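Local coordinates for protein putative esterase/lipase/thioesterase (Silicibacter sp., PDB 2PBL) that probably hydrolyses ester or thioester bonds, having an alpha/beta-hydrolase fold, although its natural substrate is not established, at residues V69-S83 and M98-I112. Numbering follows the deposited sequence. Where two conformers were deposited one is given.
Sequences VHGGYWMAFDKSSWS and MPSYELCPEVRISEI
His-70 and Tyr-101 form an offset stack, with ring planes 20° apart and centroids 4.7 Å from each other. Tyr-101 can be followed outward from CB: CG stands between the backbone N and the carbonyl carbon (chi1 49°), a turn that brings the ring to the imidazole; Trp-74 CA meets the ring edge at CE1; CE2 sits over the imidazole face, off toward its rim and 3.5 Å from His-70 NE2. The phenol oxygen, over the same face, donates to His-70 O (OH to O, 2.7 Å) from above the carbonyl plane, and a water donates to this OH. In the imidazole plane, His-70 ND1 donates to Gly-71 O at 2.8 Å, while NE2 shares with Tyr-101 O a water centred over the phenol ring. Replacing His-70 by alanine is likely to deprive that ring of its stacking partner, Gly-71 O of its imidazole donor and the bridging water of NE2. Farther along, Ile-109 CD1 sits over the Trp-74 six-membered ring, 3.8 Å from its centroid in a CH-pi contact, and Cys-104 N binds Trp-74 O at 2.8 Å. Towards strand 94-99, Ser-100 OG accepts from Lys-79 N (2.9 Å, 166°), while Lys-79 NZ leaves to meet Asp-54 and Asn-42. Two of three direct hydrogen bonds thus end on loop carbonyls beside a probable Ser-His-Glu triad; stack and ND1 bond probably fix the imidazole's rotation, and His-Gly-Gly is consistent with the oxyanion-hole loop of related hydrolases.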
# COMPACT_ATOMS: atom_id res chain seq x y z
N VAL A 69 -2.35 -2.27 0.81
CA VAL A 69 -2.77 -1.50 -0.35
C VAL A 69 -1.70 -1.60 -1.43
O VAL A 69 -0.56 -1.18 -1.25
CB VAL A 69 -3.06 -0.02 -0.02
CG1 VAL A 69 -3.63 0.68 -1.24
CG2 VAL A 69 -4.04 0.09 1.18
N HIS A 70 -2.11 -2.13 -2.57
CA HIS A 70 -1.25 -2.40 -3.70
C HIS A 70 -0.86 -1.17 -4.51
O HIS A 70 -1.52 -0.12 -4.44
CB HIS A 70 -1.91 -3.45 -4.61
CG HIS A 70 -2.99 -2.93 -5.52
ND1 HIS A 70 -2.71 -2.23 -6.68
CD2 HIS A 70 -4.34 -3.07 -5.48
CE1 HIS A 70 -3.84 -1.93 -7.29
NE2 HIS A 70 -4.84 -2.44 -6.60
N GLY A 71 0.22 -1.32 -5.27
CA GLY A 71 0.70 -0.25 -6.08
C GLY A 71 0.39 -0.40 -7.58
O GLY A 71 -0.46 -1.22 -8.00
N GLY A 72 1.14 0.37 -8.36
CA GLY A 72 0.90 0.51 -9.79
C GLY A 72 0.68 1.95 -10.26
O GLY A 72 0.05 2.17 -11.31
N TYR A 73 1.22 2.91 -9.49
CA TYR A 73 1.21 4.33 -9.77
C TYR A 73 -0.23 4.81 -9.95
O TYR A 73 -0.49 5.56 -10.85
CB TYR A 73 2.08 4.68 -11.00
CG TYR A 73 3.59 4.82 -10.73
CD1 TYR A 73 4.06 5.88 -9.98
CD2 TYR A 73 4.51 3.98 -11.32
CE1 TYR A 73 5.41 6.04 -9.76
CE2 TYR A 73 5.86 4.13 -11.10
CZ TYR A 73 6.30 5.17 -10.34
OH TYR A 73 7.65 5.35 -10.13
N TRP A 74 -1.16 4.25 -9.17
CA TRP A 74 -2.57 4.66 -9.22
C TRP A 74 -3.22 4.52 -10.62
O TRP A 74 -4.25 5.14 -10.89
CB TRP A 74 -2.67 6.13 -8.80
CG TRP A 74 -2.06 6.53 -7.50
CD1 TRP A 74 -2.62 6.39 -6.25
CD2 TRP A 74 -0.81 7.19 -7.30
NE1 TRP A 74 -1.80 6.91 -5.30
CE2 TRP A 74 -0.67 7.39 -5.91
CE3 TRP A 74 0.22 7.62 -8.15
CZ2 TRP A 74 0.45 8.02 -5.37
CZ3 TRP A 74 1.31 8.24 -7.61
CH2 TRP A 74 1.42 8.44 -6.23
N MSE A 75 -2.61 3.73 -11.52
CA MSE A 75 -3.10 3.60 -12.90
C MSE A 75 -3.17 2.15 -13.43
O MSE A 75 -3.58 1.93 -14.59
CB MSE A 75 -2.25 4.47 -13.80
CG MSE A 75 -0.82 4.05 -13.87
SE MSE A 75 0.15 5.20 -15.13
CE MSE A 75 -0.09 6.77 -14.46
N ALA A 76 -2.80 1.17 -12.60
CA ALA A 76 -2.81 -0.24 -13.01
C ALA A 76 -2.89 -1.16 -11.81
O ALA A 76 -2.66 -0.74 -10.70
CB ALA A 76 -1.54 -0.58 -13.84
N PHE A 77 -3.21 -2.42 -12.10
CA PHE A 77 -3.41 -3.50 -11.15
C PHE A 77 -4.70 -3.31 -10.35
O PHE A 77 -5.33 -2.25 -10.41
CB PHE A 77 -2.19 -3.72 -10.24
CG PHE A 77 -0.91 -3.97 -11.01
CD1 PHE A 77 -0.56 -5.25 -11.41
CD2 PHE A 77 -0.11 -2.94 -11.35
CE1 PHE A 77 0.62 -5.48 -12.13
CE2 PHE A 77 1.06 -3.17 -12.08
CZ PHE A 77 1.41 -4.45 -12.47
N ASP A 78 -5.13 -4.39 -9.73
CA ASP A 78 -6.26 -4.40 -8.81
C ASP A 78 -5.82 -5.34 -7.69
O ASP A 78 -4.69 -5.83 -7.67
CB ASP A 78 -7.59 -4.79 -9.50
CG ASP A 78 -7.55 -6.15 -10.15
OD1 ASP A 78 -6.85 -7.04 -9.69
OD2 ASP A 78 -8.27 -6.34 -11.14
N LYS A 79 -6.72 -5.59 -6.76
CA LYS A 79 -6.42 -6.44 -5.61
C LYS A 79 -6.05 -7.88 -5.92
O LYS A 79 -5.37 -8.51 -5.11
CB LYS A 79 -7.60 -6.46 -4.64
CG LYS A 79 -8.89 -7.10 -5.20
CD LYS A 79 -10.10 -6.86 -4.27
CE LYS A 79 -11.39 -7.23 -4.97
NZ LYS A 79 -11.32 -8.62 -5.54
N SER A 80 -6.47 -8.38 -7.09
CA SER A 80 -6.29 -9.78 -7.43
C SER A 80 -4.87 -10.25 -7.69
O SER A 80 -4.64 -11.45 -7.71
CB SER A 80 -7.16 -10.20 -8.61
OG SER A 80 -6.68 -9.69 -9.85
N SER A 81 -3.93 -9.34 -7.89
CA SER A 81 -2.53 -9.73 -8.09
C SER A 81 -1.71 -9.91 -6.81
O SER A 81 -0.51 -10.26 -6.89
CB SER A 81 -1.85 -8.68 -8.94
OG SER A 81 -2.34 -8.75 -10.27
N TRP A 82 -2.32 -9.76 -5.64
CA TRP A 82 -1.53 -9.69 -4.40
C TRP A 82 -1.93 -10.55 -3.21
O TRP A 82 -1.30 -10.46 -2.18
CB TRP A 82 -1.50 -8.24 -3.92
CG TRP A 82 -1.40 -7.22 -5.04
CD1 TRP A 82 -2.44 -6.57 -5.63
CD2 TRP A 82 -0.23 -6.86 -5.78
NE1 TRP A 82 -1.99 -5.79 -6.66
CE2 TRP A 82 -0.63 -5.93 -6.76
CE3 TRP A 82 1.13 -7.19 -5.67
CZ2 TRP A 82 0.28 -5.35 -7.64
CZ3 TRP A 82 2.02 -6.61 -6.54
CH2 TRP A 82 1.60 -5.68 -7.50
N SER A 83 -2.96 -11.37 -3.37
CA SER A 83 -3.54 -12.17 -2.29
C SER A 83 -2.52 -13.00 -1.57
O SER A 83 -2.52 -13.07 -0.34
CB SER A 83 -4.65 -13.06 -2.86
OG SER A 83 -5.44 -12.26 -3.73
N MSE A 98 -7.47 -6.49 1.48
CA MSE A 98 -6.82 -5.92 0.31
C MSE A 98 -7.79 -5.19 -0.60
O MSE A 98 -8.54 -5.80 -1.31
CB MSE A 98 -6.05 -7.00 -0.45
CG MSE A 98 -4.81 -7.40 0.28
SE MSE A 98 -3.77 -8.74 -0.72
CE MSE A 98 -2.32 -9.02 0.47
N PRO A 99 -7.78 -3.85 -0.58
CA PRO A 99 -8.76 -3.25 -1.49
C PRO A 99 -8.24 -2.97 -2.89
O PRO A 99 -7.01 -2.87 -3.13
CB PRO A 99 -9.02 -1.89 -0.82
CG PRO A 99 -7.71 -1.55 -0.28
CD PRO A 99 -7.10 -2.84 0.23
N SER A 100 -9.21 -2.86 -3.79
CA SER A 100 -9.03 -2.30 -5.10
C SER A 100 -9.54 -0.86 -4.94
O SER A 100 -10.10 -0.48 -3.87
CB SER A 100 -9.88 -3.04 -6.14
OG SER A 100 -9.34 -4.28 -6.55
N TYR A 101 -9.38 -0.11 -6.01
CA TYR A 101 -9.75 1.27 -6.08
C TYR A 101 -9.76 1.68 -7.54
O TYR A 101 -9.12 1.02 -8.36
CB TYR A 101 -8.76 2.10 -5.29
CG TYR A 101 -7.28 1.83 -5.57
CD1 TYR A 101 -6.59 2.51 -6.60
CD2 TYR A 101 -6.57 0.93 -4.78
CE1 TYR A 101 -5.23 2.26 -6.83
CE2 TYR A 101 -5.21 0.69 -4.99
CZ TYR A 101 -4.55 1.34 -6.01
OH TYR A 101 -3.21 1.06 -6.18
N GLU A 102 -10.54 2.70 -7.86
CA GLU A 102 -10.54 3.25 -9.21
C GLU A 102 -9.18 3.88 -9.49
O GLU A 102 -8.45 4.26 -8.58
CB GLU A 102 -11.66 4.23 -9.44
CG GLU A 102 -12.99 3.60 -9.31
CD GLU A 102 -14.09 4.59 -9.60
OE1 GLU A 102 -14.62 5.11 -8.64
OE2 GLU A 102 -14.34 4.90 -10.79
N LEU A 103 -8.88 3.97 -10.77
CA LEU A 103 -7.57 4.36 -11.25
C LEU A 103 -7.62 5.64 -12.03
O LEU A 103 -8.66 6.02 -12.55
CB LEU A 103 -7.05 3.25 -12.16
CG LEU A 103 -6.95 1.84 -11.57
CD1 LEU A 103 -6.58 0.77 -12.61
CD2 LEU A 103 -5.93 1.84 -10.46
N CYS A 104 -6.48 6.32 -12.06
CA CYS A 104 -6.32 7.48 -12.86
C CYS A 104 -6.25 6.91 -14.28
O CYS A 104 -5.69 5.81 -14.45
CB CYS A 104 -5.07 8.24 -12.52
SG CYS A 104 -4.96 8.85 -10.81
N PRO A 105 -6.77 7.66 -15.28
CA PRO A 105 -7.33 9.03 -15.22
C PRO A 105 -8.83 9.14 -14.96
O PRO A 105 -9.36 10.25 -14.98
CB PRO A 105 -7.00 9.57 -16.60
CG PRO A 105 -7.21 8.35 -17.50
CD PRO A 105 -6.81 7.12 -16.66
N GLU A 106 -9.50 8.02 -14.70
CA GLU A 106 -10.93 8.05 -14.41
C GLU A 106 -11.18 8.86 -13.15
O GLU A 106 -12.14 9.65 -13.08
CB GLU A 106 -11.51 6.65 -14.26
CG GLU A 106 -11.62 5.80 -15.55
CD GLU A 106 -10.30 5.30 -16.15
OE1 GLU A 106 -9.56 4.58 -15.44
OE2 GLU A 106 -10.03 5.59 -17.35
N VAL A 107 -10.35 8.64 -12.14
CA VAL A 107 -10.41 9.41 -10.91
C VAL A 107 -9.09 10.16 -10.66
O VAL A 107 -8.11 9.99 -11.41
CB VAL A 107 -10.76 8.49 -9.69
CG1 VAL A 107 -12.09 7.83 -9.93
CG2 VAL A 107 -9.67 7.44 -9.42
N ARG A 108 -9.09 11.00 -9.64
CA ARG A 108 -7.89 11.69 -9.27
C ARG A 108 -7.32 10.94 -8.07
O ARG A 108 -8.03 10.18 -7.39
CB ARG A 108 -8.16 13.13 -8.87
CG ARG A 108 -8.67 14.03 -10.00
CD ARG A 108 -9.02 15.42 -9.46
NE ARG A 108 -7.83 16.06 -8.91
CZ ARG A 108 -6.93 16.71 -9.65
NH1 ARG A 108 -7.09 16.83 -10.97
NH2 ARG A 108 -5.87 17.23 -9.04
N ILE A 109 -6.03 11.15 -7.83
CA ILE A 109 -5.37 10.54 -6.68
C ILE A 109 -6.09 10.90 -5.38
O ILE A 109 -6.25 10.06 -4.48
CB ILE A 109 -3.88 10.96 -6.62
CG1 ILE A 109 -3.10 10.28 -7.75
CG2 ILE A 109 -3.28 10.62 -5.24
CD1 ILE A 109 -1.68 10.79 -7.87
N SER A 110 -6.50 12.16 -5.25
CA SER A 110 -7.25 12.55 -4.02
C SER A 110 -8.53 11.75 -3.81
O SER A 110 -8.95 11.52 -2.67
CB SER A 110 -7.55 14.05 -4.01
OG SER A 110 -8.45 14.39 -5.06
N GLU A 111 -9.18 11.37 -4.90
CA GLU A 111 -10.37 10.51 -4.82
C GLU A 111 -9.97 9.10 -4.43
O GLU A 111 -10.70 8.39 -3.75
CB GLU A 111 -11.10 10.44 -6.16
CG GLU A 111 -11.59 11.75 -6.67
CD GLU A 111 -12.31 11.59 -7.98
OE1 GLU A 111 -13.50 11.16 -7.97
OE2 GLU A 111 -11.67 11.90 -8.99
N ILE A 112 -8.81 8.65 -4.91
CA ILE A 112 -8.34 7.33 -4.52
C ILE A 112 -8.07 7.25 -3.01
O ILE A 112 -8.40 6.27 -2.32
CB ILE A 112 -7.05 6.91 -5.31
CG1 ILE A 112 -7.32 6.89 -6.83
CG2 ILE A 112 -6.62 5.49 -4.85
CD1 ILE A 112 -6.12 6.58 -7.68
O HOH W 1 -6.98 -0.81 -7.56
O HOH W 2 -4.63 -3.90 -2.26
O HOH W 3 -5.31 3.47 -15.80
O HOH W 4 -2.04 1.55 -8.78